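MGS-MChE2 (Uncultured bacterium, PDB 5JD6) probably hydrolyses carboxylic ester bonds, as an esterase of the alpha/beta hydrolase fold recovered from a marine lagoon sediment metagenome. Local coordinates at residues L56-V66 / K168-A179; L111-L119 / T206-F214. All coordinates share one frame; numbering follows the deposited sequence.

Interaction 1: residues L56-V66 / K168-A179; sequences LYSMSLLKTSV and KLVKTLAIAKSA
Lys171 and Ser178 make the two hydrogen bonds that join helix 169-181 to the irregular loop 56-66. Lys171 stretches out beyond its CG, and its NZ donates to Tyr57 O at 2.9 Å, approaching from above the carbonyl plane, 48° out of it. The second bond runs the other way: Val66 N gives its hydrogen to Ser178 OG at 2.9 Å on a nearly straight path of 165°. With its OG trans to the backbone nitrogen (chi1 171°), Ser178 holds the hydroxyl out to the start of helix 66-80. Ser65, the N-cap residue of that helix, sets its CB against the same hydroxyl, while its own OG is hydrogen-bonded to Thr68 OG1.

The loop follows strand 47-52 of the central sheet of the alpha/beta hydrolase fold and leads into helix 66-80, while helix 169-181 comes from the long excursion between strands 108-113 and 195-200. In this family that region commonly carries the cap or lid, so helix 169-181 is probably part of a cap.

The aromatic contact centres on Tyr57. Lys168 crosses its ring at about a right angle, and CG of Lys168 makes a CH-pi contact 3.7 Å from the ring centroid, displaced toward the rim; Leu56 CB lies over the opposite face. Thr172 OG1 meets the ring edge at CE1, while also donating to Lys168 O, which the backbone N of Thr172 reaches from the other face of the carbonyl. An alanine in place of Tyr57 would probably leave the aliphatic part of Lys168 without the ring it lies on and open a gap beside Thr172.

Apolar packing continues along the helix. Thr64 CG2 lies 3.5 Å from Ile175 CG1, Leu62 CD1 rests on Ala174 CB, and Val66 CG2 packs against Ala179. Ile175 and Thr64 also meet Phe69 of helix 66-80.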
ATOM      1  N   LEU A  56       2.850 -11.145  -6.861  1.00 53.25           N
ATOM      2  CA  LEU A  56       1.750 -10.779  -7.749  1.00 48.49           C
ATOM      3  C   LEU A  56       1.615 -11.737  -8.930  1.00 46.77           C
ATOM      4  O   LEU A  56       0.509 -12.153  -9.273  1.00 46.70           O
ATOM      5  CB  LEU A  56       1.925  -9.348  -8.271  1.00 51.42           C
ATOM      6  CG  LEU A  56       1.759  -8.171  -7.303  1.00 49.00           C
ATOM      7  CD1 LEU A  56       0.684  -8.464  -6.263  1.00 36.12           C
ATOM      8  CD2 LEU A  56       3.075  -7.825  -6.627  1.00 59.99           C
ATOM      9  N   TYR A  57       2.741 -12.088  -9.543  1.00 51.91           N
ATOM     10  CA  TYR A  57       2.724 -12.891 -10.763  1.00 56.48           C
ATOM     11  C   TYR A  57       3.411 -14.243 -10.615  1.00 61.01           C
ATOM     12  O   TYR A  57       3.816 -14.845 -11.609  1.00 68.86           O
ATOM     13  CB  TYR A  57       3.389 -12.128 -11.909  1.00 55.81           C
ATOM     14  CG  TYR A  57       2.771 -10.785 -12.215  1.00 60.07           C
ATOM     15  CD1 TYR A  57       1.465 -10.689 -12.677  1.00 66.27           C
ATOM     16  CD2 TYR A  57       3.500  -9.614 -12.058  1.00 56.68           C
ATOM     17  CE1 TYR A  57       0.899  -9.462 -12.968  1.00 67.10           C
ATOM     18  CE2 TYR A  57       2.942  -8.381 -12.345  1.00 58.35           C
ATOM     19  CZ  TYR A  57       1.641  -8.312 -12.799  1.00 67.99           C
ATOM     20  OH  TYR A  57       1.078  -7.090 -13.087  1.00 79.19           O
ATOM     21  N   SER A  58       3.540 -14.723  -9.383  1.00 61.32           N
ATOM     22  CA  SER A  58       4.234 -15.983  -9.153  1.00 64.03           C
ATOM     23  C   SER A  58       3.362 -17.065  -8.495  1.00 65.90           C
ATOM     24  O   SER A  58       3.800 -18.210  -8.390  1.00 71.67           O
ATOM     25  CB  SER A  58       5.482 -15.743  -8.301  1.00 64.58           C
ATOM     26  OG  SER A  58       5.135 -15.534  -6.947  1.00 66.36           O
ATOM     27  N   MET A  59       2.194 -16.656  -8.050  1.00 67.24           N
ATOM     28  CA  MET A  59       1.330 -17.412  -7.188  1.00 73.38           C
ATOM     29  C   MET A  59       0.586 -18.530  -7.820  1.00 84.12           C
ATOM     30  O   MET A  59      -0.627 -18.557  -7.897  1.00105.85           O
ATOM     31  CB  MET A  59       0.320 -16.440  -6.545  1.00 72.96           C
ATOM     32  CG  MET A  59       0.735 -15.842  -5.230  1.00 66.99           C
ATOM     33  SD  MET A  59       1.511 -17.106  -4.272  1.00 85.04           S
ATOM     34  CE  MET A  59       0.244 -17.541  -3.117  1.00101.26           C
ATOM     35  N   SER A  60       1.331 -19.475  -8.323  1.00 87.03           N
ATOM     36  CA  SER A  60       0.722 -20.640  -8.908  1.00 95.42           C
ATOM     37  C   SER A  60       0.060 -20.125 -10.124  1.00111.47           C
ATOM     38  O   SER A  60       0.061 -18.926 -10.399  1.00105.72           O
ATOM     39  CB  SER A  60      -0.328 -21.241  -7.957  1.00 81.81           C
ATOM     40  OG  SER A  60      -1.577 -21.555  -8.567  1.00 65.56           O
ATOM     41  N   LEU A  61      -0.531 -21.059 -10.852  1.00130.31           N
ATOM     42  CA  LEU A  61      -1.259 -20.698 -12.031  1.00128.78           C
ATOM     43  C   LEU A  61      -2.485 -19.920 -11.551  1.00127.84           C
ATOM     44  O   LEU A  61      -2.849 -18.914 -12.143  1.00133.23           O
ATOM     45  CB  LEU A  61      -1.623 -21.945 -12.844  1.00124.11           C
ATOM     46  CG  LEU A  61      -0.602 -22.433 -13.873  1.00119.11           C
ATOM     47  CD1 LEU A  61      -1.206 -22.563 -15.266  1.00122.44           C
ATOM     48  CD2 LEU A  61       0.678 -21.614 -13.904  1.00111.88           C
ATOM     49  N   LEU A  62      -3.121 -20.395 -10.481  1.00111.32           N
ATOM     50  CA  LEU A  62      -4.295 -19.701 -10.008  1.00 90.24           C
ATOM     51  C   LEU A  62      -4.799 -19.636  -8.570  1.00 78.90           C
ATOM     52  O   LEU A  62      -5.928 -19.979  -8.247  1.00 80.44           O
ATOM     53  CB  LEU A  62      -5.425 -19.831 -11.012  1.00 87.92           C
ATOM     54  CG  LEU A  62      -5.595 -18.635 -11.958  1.00 80.74           C
ATOM     55  CD1 LEU A  62      -4.959 -17.348 -11.444  1.00 75.49           C
ATOM     56  CD2 LEU A  62      -5.229 -18.905 -13.406  1.00 68.63           C
ATOM     57  N   LYS A  63      -3.935 -19.143  -7.723  1.00 64.19           N
ATOM     58  CA  LYS A  63      -4.261 -18.749  -6.349  1.00 61.68           C
ATOM     59  C   LYS A  63      -4.050 -17.244  -6.261  1.00 59.49           C
ATOM     60  O   LYS A  63      -3.884 -16.672  -5.182  1.00 54.70           O
ATOM     61  CB  LYS A  63      -3.404 -19.479  -5.310  1.00 65.81           C
ATOM     62  CG  LYS A  63      -4.197 -20.325  -4.318  1.00 75.20           C
ATOM     63  CD  LYS A  63      -3.433 -20.520  -3.018  1.00 79.24           C
ATOM     64  CE  LYS A  63      -3.356 -19.225  -2.224  1.00 80.71           C
ATOM     65  NZ  LYS A  63      -2.627 -19.402  -0.938  1.00 80.68           N
ATOM     66  N   THR A  64      -4.053 -16.619  -7.432  1.00 59.09           N
ATOM     67  CA  THR A  64      -3.753 -15.207  -7.582  1.00 47.78           C
ATOM     68  C   THR A  64      -4.979 -14.353  -7.291  1.00 44.56           C
ATOM     69  O   THR A  64      -5.804 -14.109  -8.170  1.00 48.28           O
ATOM     70  CB  THR A  64      -3.241 -14.908  -9.002  1.00 42.02           C
ATOM     71  OG1 THR A  64      -2.184 -15.818  -9.331  1.00 46.03           O
ATOM     72  CG2 THR A  64      -2.724 -13.488  -9.093  1.00 42.29           C
ATOM     73  N   SER A  65      -5.090 -13.905  -6.046  1.00 41.06           N
ATOM     74  CA  SER A  65      -6.194 -13.056  -5.631  1.00 41.37           C
ATOM     75  C   SER A  65      -5.723 -12.036  -4.605  1.00 39.28           C
ATOM     76  O   SER A  65      -4.649 -12.179  -4.020  1.00 41.42           O
ATOM     77  CB  SER A  65      -7.337 -13.899  -5.058  1.00 47.95           C
ATOM     78  OG  SER A  65      -6.897 -14.673  -3.956  1.00 53.96           O
ATOM     79  N   VAL A  66      -6.531 -11.002  -4.396  1.00 38.73           N
ATOM     80  CA  VAL A  66      -6.223  -9.966  -3.420  1.00 33.01           C
ATOM     81  C   VAL A  66      -6.170 -10.567  -2.018  1.00 34.63           C
ATOM     82  O   VAL A  66      -5.363 -10.154  -1.181  1.00 32.26           O
ATOM     83  CB  VAL A  66      -7.258  -8.823  -3.483  1.00 34.59           C
ATOM     84  CG1 VAL A  66      -6.990  -7.781  -2.411  1.00 45.29           C
ATOM     85  CG2 VAL A  66      -7.235  -8.181  -4.857  1.00 33.29           C
ATOM     86  N   LYS A 168       1.083 -13.850 -18.161  1.00 86.39           N
ATOM     87  CA  LYS A 168       1.043 -12.921 -17.037  1.00 65.64           C
ATOM     88  C   LYS A 168      -0.197 -12.052 -17.176  1.00 57.87           C
ATOM     89  O   LYS A 168      -0.693 -11.473 -16.207  1.00 55.07           O
ATOM     90  CB  LYS A 168       2.318 -12.070 -17.003  1.00 64.58           C
ATOM     91  CG  LYS A 168       2.346 -10.964 -15.959  1.00 66.65           C
ATOM     92  CD  LYS A 168       3.569 -10.071 -16.128  1.00 71.87           C
ATOM     93  CE  LYS A 168       4.850 -10.816 -15.794  1.00 80.63           C
ATOM     94  NZ  LYS A 168       6.032  -9.916 -15.868  1.00 85.73           N
ATOM     95  N   LEU A 169      -0.689 -11.981 -18.407  1.00 63.50           N
ATOM     96  CA  LEU A 169      -1.933 -11.298 -18.720  1.00 59.72           C
ATOM     97  C   LEU A 169      -3.088 -11.929 -17.957  1.00 58.09           C
ATOM     98  O   LEU A 169      -3.935 -11.226 -17.404  1.00 48.02           O
ATOM     99  CB  LEU A 169      -2.194 -11.345 -20.225  1.00 59.77           C
ATOM    100  CG  LEU A 169      -3.499 -10.749 -20.748  1.00 55.65           C
ATOM    101  CD1 LEU A 169      -3.691  -9.335 -20.228  1.00 53.65           C
ATOM    102  CD2 LEU A 169      -3.501 -10.766 -22.266  1.00 59.69           C
ATOM    103  N   VAL A 170      -3.110 -13.258 -17.926  1.00 56.43           N
ATOM    104  CA  VAL A 170      -4.151 -13.993 -17.217  1.00 59.99           C
ATOM    105  C   VAL A 170      -4.104 -13.680 -15.727  1.00 55.47           C
ATOM    106  O   VAL A 170      -5.140 -13.525 -15.084  1.00 63.40           O
ATOM    107  CB  VAL A 170      -4.013 -15.512 -17.413  1.00 66.57           C
ATOM    108  CG1 VAL A 170      -5.315 -16.209 -17.048  1.00 67.73           C
ATOM    109  CG2 VAL A 170      -3.625 -15.827 -18.845  1.00 75.64           C
ATOM    110  N   LYS A 171      -2.894 -13.584 -15.189  1.00 45.20           N
ATOM    111  CA  LYS A 171      -2.704 -13.280 -13.778  1.00 42.28           C
ATOM    112  C   LYS A 171      -3.138 -11.852 -13.465  1.00 42.76           C
ATOM    113  O   LYS A 171      -3.768 -11.602 -12.439  1.00 38.82           O
ATOM    114  CB  LYS A 171      -1.245 -13.504 -13.375  1.00 41.66           C
ATOM    115  CG  LYS A 171      -0.837 -14.971 -13.384  1.00 46.12           C
ATOM    116  CD  LYS A 171       0.666 -15.146 -13.243  1.00 54.24           C
ATOM    117  CE  LYS A 171       1.054 -16.615 -13.327  1.00 58.74           C
ATOM    118  NZ  LYS A 171       2.530 -16.804 -13.394  1.00 60.26           N
ATOM    119  N   THR A 172      -2.810 -10.920 -14.356  1.00 45.18           N
ATOM    120  CA  THR A 172      -3.260  -9.538 -14.216  1.00 42.85           C
ATOM    121  C   THR A 172      -4.783  -9.472 -14.271  1.00 45.36           C
ATOM    122  O   THR A 172      -5.417  -8.772 -13.480  1.00 39.35           O
ATOM    123  CB  THR A 172      -2.670  -8.631 -15.312  1.00 42.06           C
ATOM    124  OG1 THR A 172      -1.240  -8.667 -15.247  1.00 54.60           O
ATOM    125  CG2 THR A 172      -3.144  -7.197 -15.131  1.00 41.21           C
ATOM    126  N   LEU A 173      -5.362 -10.213 -15.210  1.00 47.57           N
ATOM    127  CA  LEU A 173      -6.812 -10.311 -15.324  1.00 46.52           C
ATOM    128  C   LEU A 173      -7.408 -10.973 -14.086  1.00 42.81           C
ATOM    129  O   LEU A 173      -8.477 -10.584 -13.618  1.00 42.52           O
ATOM    130  CB  LEU A 173      -7.203 -11.093 -16.579  1.00 47.32           C
ATOM    131  CG  LEU A 173      -6.992 -10.382 -17.916  1.00 49.92           C
ATOM    132  CD1 LEU A 173      -7.185 -11.352 -19.067  1.00 52.72           C
ATOM    133  CD2 LEU A 173      -7.937  -9.198 -18.046  1.00 49.66           C
ATOM    134  N   ALA A 174      -6.706 -11.972 -13.561  1.00 42.27           N
ATOM    135  CA  ALA A 174      -7.139 -12.663 -12.352  1.00 41.28           C
ATOM    136  C   ALA A 174      -7.142 -11.720 -11.155  1.00 43.19           C
ATOM    137  O   ALA A 174      -8.055 -11.760 -10.330  1.00 39.73           O
ATOM    138  CB  ALA A 174      -6.247 -13.864 -12.079  1.00 41.48           C
ATOM    139  N   ILE A 175      -6.119 -10.872 -11.067  1.00 42.13           N
ATOM    140  CA  ILE A 175      -6.018  -9.895  -9.985  1.00 41.23           C
ATOM    141  C   ILE A 175      -7.143  -8.871 -10.056  1.00 35.25           C
ATOM    142  O   ILE A 175      -7.812  -8.603  -9.058  1.00 42.12           O
ATOM    143  CB  ILE A 175      -4.668  -9.148 -10.011  1.00 38.35           C
ATOM    144  CG1 ILE A 175      -3.516 -10.108  -9.723  1.00 34.52           C
ATOM    145  CG2 ILE A 175      -4.661  -8.021  -8.991  1.00 31.84           C
ATOM    146  CD1 ILE A 175      -2.146  -9.491  -9.909  1.00 36.89           C
ATOM    147  N   ALA A 176      -7.345  -8.304 -11.242  1.00 36.70           N
ATOM    148  CA  ALA A 176      -8.381  -7.297 -11.453  1.00 39.41           C
ATOM    149  C   ALA A 176      -9.765  -7.848 -11.129  1.00 42.98           C
ATOM    150  O   ALA A 176     -10.553  -7.200 -10.440  1.00 38.04           O
ATOM    151  CB  ALA A 176      -8.337  -6.785 -12.885  1.00 42.80           C
ATOM    152  N   LYS A 177     -10.053  -9.043 -11.635  1.00 43.34           N
ATOM    153  CA  LYS A 177     -11.310  -9.722 -11.345  1.00 41.43           C
ATOM    154  C   LYS A 177     -11.483  -9.907  -9.842  1.00 40.85           C
ATOM    155  O   LYS A 177     -12.541  -9.614  -9.289  1.00 43.06           O
ATOM    156  CB  LYS A 177     -11.364 -11.076 -12.056  1.00 43.83           C
ATOM    157  CG  LYS A 177     -12.557 -11.936 -11.676  1.00 45.11           C
ATOM    158  CD  LYS A 177     -12.425 -13.335 -12.254  1.00 50.08           C
ATOM    159  CE  LYS A 177     -13.549 -14.241 -11.779  1.00 54.82           C
ATOM    160  NZ  LYS A 177     -13.421 -15.618 -12.333  1.00 59.94           N
ATOM    161  N   SER A 178     -10.429 -10.386  -9.188  1.00 39.71           N
ATOM    162  CA  SER A 178     -10.434 -10.581  -7.743  1.00 45.09           C
ATOM    163  C   SER A 178     -10.592  -9.262  -6.990  1.00 49.39           C
ATOM    164  O   SER A 178     -11.282  -9.197  -5.974  1.00 44.91           O
ATOM    165  CB  SER A 178      -9.149 -11.283  -7.298  1.00 43.99           C
ATOM    166  OG  SER A 178      -9.039 -11.297  -5.886  1.00 43.46           O
ATOM    167  N   ALA A 179      -9.947  -8.217  -7.498  1.00 48.70           N
ATOM    168  CA  ALA A 179      -9.971  -6.908  -6.853  1.00 45.09           C
ATOM    169  C   ALA A 179     -11.369  -6.299  -6.838  1.00 46.17           C
ATOM    170  O   ALA A 179     -11.873  -5.917  -5.782  1.00 42.43           O
ATOM    171  CB  ALA A 179      -8.994  -5.965  -7.542  1.00 32.63           C
TER

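Interaction 2: residues L111-L119 / T206-F214; sequences LVITGSSGL and TPPEVAEDF
Leu119 lays one methyl squarely over the ring of Phe214: CD1 stands 3.7 Å from the ring centroid and only 7° off the normal, a CH-pi contact over the centre of the face. With CG trans to its carbonyl carbon (chi1 -81°), Leu119 also brings CD1 to Asp213 CB at 3.8 Å, while its CB meets Val210 CG1 at 3.9 Å. Val210 and Phe214, one helical turn apart, thus receive the same leucine.

At CZ and CE2 the ring meets residues just before Leu119. Ser117 O lies at its edge, 4.1 Å from Phe214 CZ, and Ser116 OG approaches CE2 obliquely while making a weak hydrogen bond to Ser117 O. At the start of 206-214, Thr206 brings OG1 to within 3.4 Å of Gly115 CA and sets CG2 3.7 Å from Ser116 O.

Thr206 is itself positioned by its backbone N, bonded to Asp203 OD1, and its side chain touches His231. Asp203 and His231, with Ser91, fit the geometry of a Ser-His-Asp triad and are probably catalytic, so this packing probably adjoins the catalytic centre. Asp213 turns its carboxylate to a salt bridge with Arg216.

Strand 108-113 runs between parallel strands 85-91 and 195-200; the chain then turns a corner at Thr114 and Gly115 to meet helix 208-217, whose Phe214 also packs on Ile197 of strand 195-200 and Leu98 of helix 92-103.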
ATOM      1  N   LEU A 111      -3.325   2.592   9.403  1.00 25.45           N
ATOM      2  CA  LEU A 111      -3.397   2.351   7.969  1.00 21.18           C
ATOM      3  C   LEU A 111      -3.240   3.650   7.189  1.00 27.69           C
ATOM      4  O   LEU A 111      -4.022   4.582   7.363  1.00 34.85           O
ATOM      5  CB  LEU A 111      -4.725   1.679   7.612  1.00 27.92           C
ATOM      6  CG  LEU A 111      -5.045   1.488   6.129  1.00 30.88           C
ATOM      7  CD1 LEU A 111      -3.993   0.620   5.458  1.00 25.13           C
ATOM      8  CD2 LEU A 111      -6.432   0.887   5.962  1.00 31.75           C
ATOM      9  N   VAL A 112      -2.225   3.715   6.334  1.00 26.69           N
ATOM     10  CA  VAL A 112      -2.018   4.896   5.504  1.00 20.95           C
ATOM     11  C   VAL A 112      -2.324   4.577   4.046  1.00 31.68           C
ATOM     12  O   VAL A 112      -1.763   3.643   3.471  1.00 36.56           O
ATOM     13  CB  VAL A 112      -0.583   5.436   5.625  1.00 22.51           C
ATOM     14  CG1 VAL A 112      -0.468   6.786   4.933  1.00 21.73           C
ATOM     15  CG2 VAL A 112      -0.178   5.541   7.087  1.00 20.74           C
ATOM     16  N   ILE A 113      -3.220   5.359   3.457  1.00 33.69           N
ATOM     17  CA  ILE A 113      -3.708   5.096   2.109  1.00 38.37           C
ATOM     18  C   ILE A 113      -3.495   6.297   1.201  1.00 34.75           C
ATOM     19  O   ILE A 113      -3.723   7.442   1.601  1.00 40.97           O
ATOM     20  CB  ILE A 113      -5.200   4.723   2.130  1.00 46.15           C
ATOM     21  CG1 ILE A 113      -5.379   3.328   2.717  1.00 52.44           C
ATOM     22  CG2 ILE A 113      -5.806   4.773   0.737  1.00 57.18           C
ATOM     23  CD1 ILE A 113      -6.813   2.998   3.004  1.00 69.74           C
ATOM     24  N   THR A 114      -3.049   6.028  -0.020  1.00 29.76           N
ATOM     25  CA  THR A 114      -2.822   7.083  -0.992  1.00 37.95           C
ATOM     26  C   THR A 114      -2.927   6.578  -2.427  1.00 37.62           C
ATOM     27  O   THR A 114      -2.207   5.664  -2.828  1.00 33.56           O
ATOM     28  CB  THR A 114      -1.447   7.756  -0.765  1.00 39.90           C
ATOM     29  OG1 THR A 114      -1.112   8.575  -1.894  1.00 43.88           O
ATOM     30  CG2 THR A 114      -0.359   6.728  -0.507  1.00 42.97           C
ATOM     31  N   GLY A 115      -3.839   7.179  -3.189  1.00 36.44           N
ATOM     32  CA  GLY A 115      -4.104   6.774  -4.558  1.00 34.97           C
ATOM     33  C   GLY A 115      -4.312   5.279  -4.689  1.00 32.95           C
ATOM     34  O   GLY A 115      -3.668   4.629  -5.509  1.00 33.96           O
ATOM     35  N   SER A 116      -5.201   4.724  -3.873  1.00 29.91           N
ATOM     36  CA  SER A 116      -5.380   3.278  -3.844  1.00 38.98           C
ATOM     37  C   SER A 116      -6.721   2.851  -4.421  1.00 44.32           C
ATOM     38  O   SER A 116      -7.695   3.604  -4.389  1.00 41.62           O
ATOM     39  CB  SER A 116      -5.243   2.751  -2.415  1.00 37.32           C
ATOM     40  OG  SER A 116      -6.468   2.855  -1.713  1.00 39.94           O
ATOM     41  N   SER A 117      -6.760   1.631  -4.946  1.00 46.75           N
ATOM     42  CA  SER A 117      -7.994   1.050  -5.452  1.00 48.78           C
ATOM     43  C   SER A 117      -8.769   0.389  -4.318  1.00 46.98           C
ATOM     44  O   SER A 117      -8.377   0.481  -3.154  1.00 43.22           O
ATOM     45  CB  SER A 117      -7.698   0.038  -6.559  1.00 49.76           C
ATOM     46  OG  SER A 117      -6.726  -0.902  -6.137  1.00 47.67           O
ATOM     47  N   GLY A 118      -9.865  -0.276  -4.660  1.00 47.15           N
ATOM     48  CA  GLY A 118     -10.710  -0.907  -3.663  1.00 42.40           C
ATOM     49  C   GLY A 118     -12.084  -0.270  -3.601  1.00 47.59           C
ATOM     50  O   GLY A 118     -12.911  -0.640  -2.769  1.00 52.25           O
ATOM     51  N   LEU A 119     -12.320   0.697  -4.484  1.00 57.95           N
ATOM     52  CA  LEU A 119     -13.621   1.351  -4.596  1.00 59.26           C
ATOM     53  C   LEU A 119     -13.953   1.656  -6.053  1.00 61.41           C
ATOM     54  O   LEU A 119     -14.572   0.845  -6.742  1.00 69.63           O
ATOM     55  CB  LEU A 119     -13.654   2.640  -3.772  1.00 56.42           C
ATOM     56  CG  LEU A 119     -13.907   2.494  -2.270  1.00 54.64           C
ATOM     57  CD1 LEU A 119     -13.944   3.856  -1.595  1.00 57.12           C
ATOM     58  CD2 LEU A 119     -15.201   1.739  -2.023  1.00 48.53           C
ATOM     59  N   THR A 206      -7.247   7.086  -9.801  1.00 53.26           N
ATOM     60  CA  THR A 206      -8.213   7.020  -8.713  1.00 47.83           C
ATOM     61  C   THR A 206      -8.609   8.432  -8.299  1.00 53.73           C
ATOM     62  O   THR A 206      -7.992   9.013  -7.405  1.00 46.82           O
ATOM     63  CB  THR A 206      -7.657   6.264  -7.492  1.00 46.07           C
ATOM     64  OG1 THR A 206      -6.439   6.881  -7.058  1.00 44.29           O
ATOM     65  CG2 THR A 206      -7.391   4.808  -7.843  1.00 44.98           C
ATOM     66  N   PRO A 207      -9.641   8.984  -8.958  1.00 57.75           N
ATOM     67  CA  PRO A 207     -10.129  10.357  -8.778  1.00 57.69           C
ATOM     68  C   PRO A 207     -10.348  10.729  -7.311  1.00 55.06           C
ATOM     69  O   PRO A 207     -10.593   9.844  -6.491  1.00 47.98           O
ATOM     70  CB  PRO A 207     -11.453  10.355  -9.547  1.00 56.60           C
ATOM     71  CG  PRO A 207     -11.266   9.324 -10.595  1.00 61.79           C
ATOM     72  CD  PRO A 207     -10.447   8.246  -9.948  1.00 59.15           C
ATOM     73  N   PRO A 208     -10.261  12.031  -6.987  1.00 53.51           N
ATOM     74  CA  PRO A 208     -10.405  12.524  -5.612  1.00 53.27           C
ATOM     75  C   PRO A 208     -11.749  12.170  -4.977  1.00 55.37           C
ATOM     76  O   PRO A 208     -11.874  12.221  -3.753  1.00 58.07           O
ATOM     77  CB  PRO A 208     -10.258  14.045  -5.764  1.00 50.45           C
ATOM     78  CG  PRO A 208     -10.510  14.323  -7.206  1.00 54.02           C
ATOM     79  CD  PRO A 208      -9.996  13.127  -7.934  1.00 57.41           C
ATOM     80  N   GLU A 209     -12.735  11.820  -5.797  1.00 52.20           N
ATOM     81  CA  GLU A 209     -14.028  11.372  -5.292  1.00 53.54           C
ATOM     82  C   GLU A 209     -13.865  10.111  -4.449  1.00 57.94           C
ATOM     83  O   GLU A 209     -14.515   9.956  -3.415  1.00 60.80           O
ATOM     84  CB  GLU A 209     -15.002  11.109  -6.445  1.00 62.69           C
ATOM     85  CG  GLU A 209     -15.496  12.358  -7.170  1.00 73.84           C
ATOM     86  CD  GLU A 209     -14.511  12.883  -8.199  1.00 86.53           C
ATOM     87  OE1 GLU A 209     -13.333  12.471  -8.173  1.00 87.71           O
ATOM     88  OE2 GLU A 209     -14.920  13.707  -9.044  1.00 97.12           O
ATOM     89  N   VAL A 210     -12.990   9.218  -4.902  1.00 49.10           N
ATOM     90  CA  VAL A 210     -12.723   7.966  -4.204  1.00 46.80           C
ATOM     91  C   VAL A 210     -12.158   8.227  -2.810  1.00 46.71           C
ATOM     92  O   VAL A 210     -12.505   7.539  -1.849  1.00 43.14           O
ATOM     93  CB  VAL A 210     -11.742   7.083  -5.001  1.00 45.78           C
ATOM     94  CG1 VAL A 210     -11.446   5.793  -4.251  1.00 43.66           C
ATOM     95  CG2 VAL A 210     -12.304   6.785  -6.385  1.00 54.92           C
ATOM     96  N   ALA A 211     -11.295   9.233  -2.708  1.00 46.75           N
ATOM     97  CA  ALA A 211     -10.682   9.601  -1.436  1.00 44.70           C
ATOM     98  C   ALA A 211     -11.733  10.008  -0.411  1.00 51.17           C
ATOM     99  O   ALA A 211     -11.664   9.611   0.754  1.00 51.52           O
ATOM    100  CB  ALA A 211      -9.682  10.727  -1.638  1.00 39.78           C
ATOM    101  N   GLU A 212     -12.709  10.796  -0.850  1.00 57.69           N
ATOM    102  CA  GLU A 212     -13.760  11.273   0.040  1.00 59.51           C
ATOM    103  C   GLU A 212     -14.755  10.165   0.370  1.00 55.84           C
ATOM    104  O   GLU A 212     -15.385  10.186   1.426  1.00 52.54           O
ATOM    105  CB  GLU A 212     -14.477  12.475  -0.577  1.00 62.63           C
ATOM    106  CG  GLU A 212     -13.580  13.694  -0.734  1.00 72.96           C
ATOM    107  CD  GLU A 212     -14.333  14.926  -1.193  1.00 92.50           C
ATOM    108  OE1 GLU A 212     -14.490  15.108  -2.419  1.00100.43           O
ATOM    109  OE2 GLU A 212     -14.766  15.715  -0.327  1.00100.65           O
ATOM    110  N   ASP A 213     -14.892   9.198  -0.534  1.00 54.71           N
ATOM    111  CA  ASP A 213     -15.682   8.003  -0.256  1.00 53.96           C
ATOM    112  C   ASP A 213     -15.054   7.224   0.895  1.00 54.78           C
ATOM    113  O   ASP A 213     -15.753   6.742   1.788  1.00 57.01           O
ATOM    114  CB  ASP A 213     -15.792   7.118  -1.499  1.00 60.35           C
ATOM    115  CG  ASP A 213     -16.781   7.654  -2.514  1.00 77.44           C
ATOM    116  OD1 ASP A 213     -17.755   8.318  -2.104  1.00 78.44           O
ATOM    117  OD2 ASP A 213     -16.586   7.408  -3.723  1.00 87.66           O
ATOM    118  N   PHE A 214     -13.730   7.104   0.858  1.00 43.50           N
ATOM    119  CA  PHE A 214     -12.974   6.465   1.931  1.00 49.26           C
ATOM    120  C   PHE A 214     -13.180   7.196   3.251  1.00 49.53           C
ATOM    121  O   PHE A 214     -13.390   6.574   4.291  1.00 53.44           O
ATOM    122  CB  PHE A 214     -11.483   6.423   1.586  1.00 47.25           C
ATOM    123  CG  PHE A 214     -11.063   5.183   0.852  1.00 41.15           C
ATOM    124  CD1 PHE A 214     -11.433   3.930   1.313  1.00 37.65           C
ATOM    125  CD2 PHE A 214     -10.301   5.269  -0.299  1.00 36.63           C
ATOM    126  CE1 PHE A 214     -11.047   2.787   0.642  1.00 37.41           C
ATOM    127  CE2 PHE A 214      -9.912   4.129  -0.977  1.00 44.77           C
ATOM    128  CZ  PHE A 214     -10.286   2.887  -0.505  1.00 43.20           C
TER

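From the N terminus, the chain first passes 56-66, the connection from strand 47-52 to helix 66-80, and then 111-119, at the end of strand 108-113. Only after the unmodelled residues 120-152 does helix 169-181 return to 56-66, closing interaction 1 across 101 intervening residues. Segment 206-214 then returns to 111-119 and closes interaction 2 across 86. The two closures therefore cross rather than nest. They do not touch: their centres are 22 Å apart and their nearest atoms about 6 Å. Interaction 1 ties helix 169-181 to the entrance of helix 66-80, whereas interaction 2 joins helix 208-217 to the loop leaving a central strand.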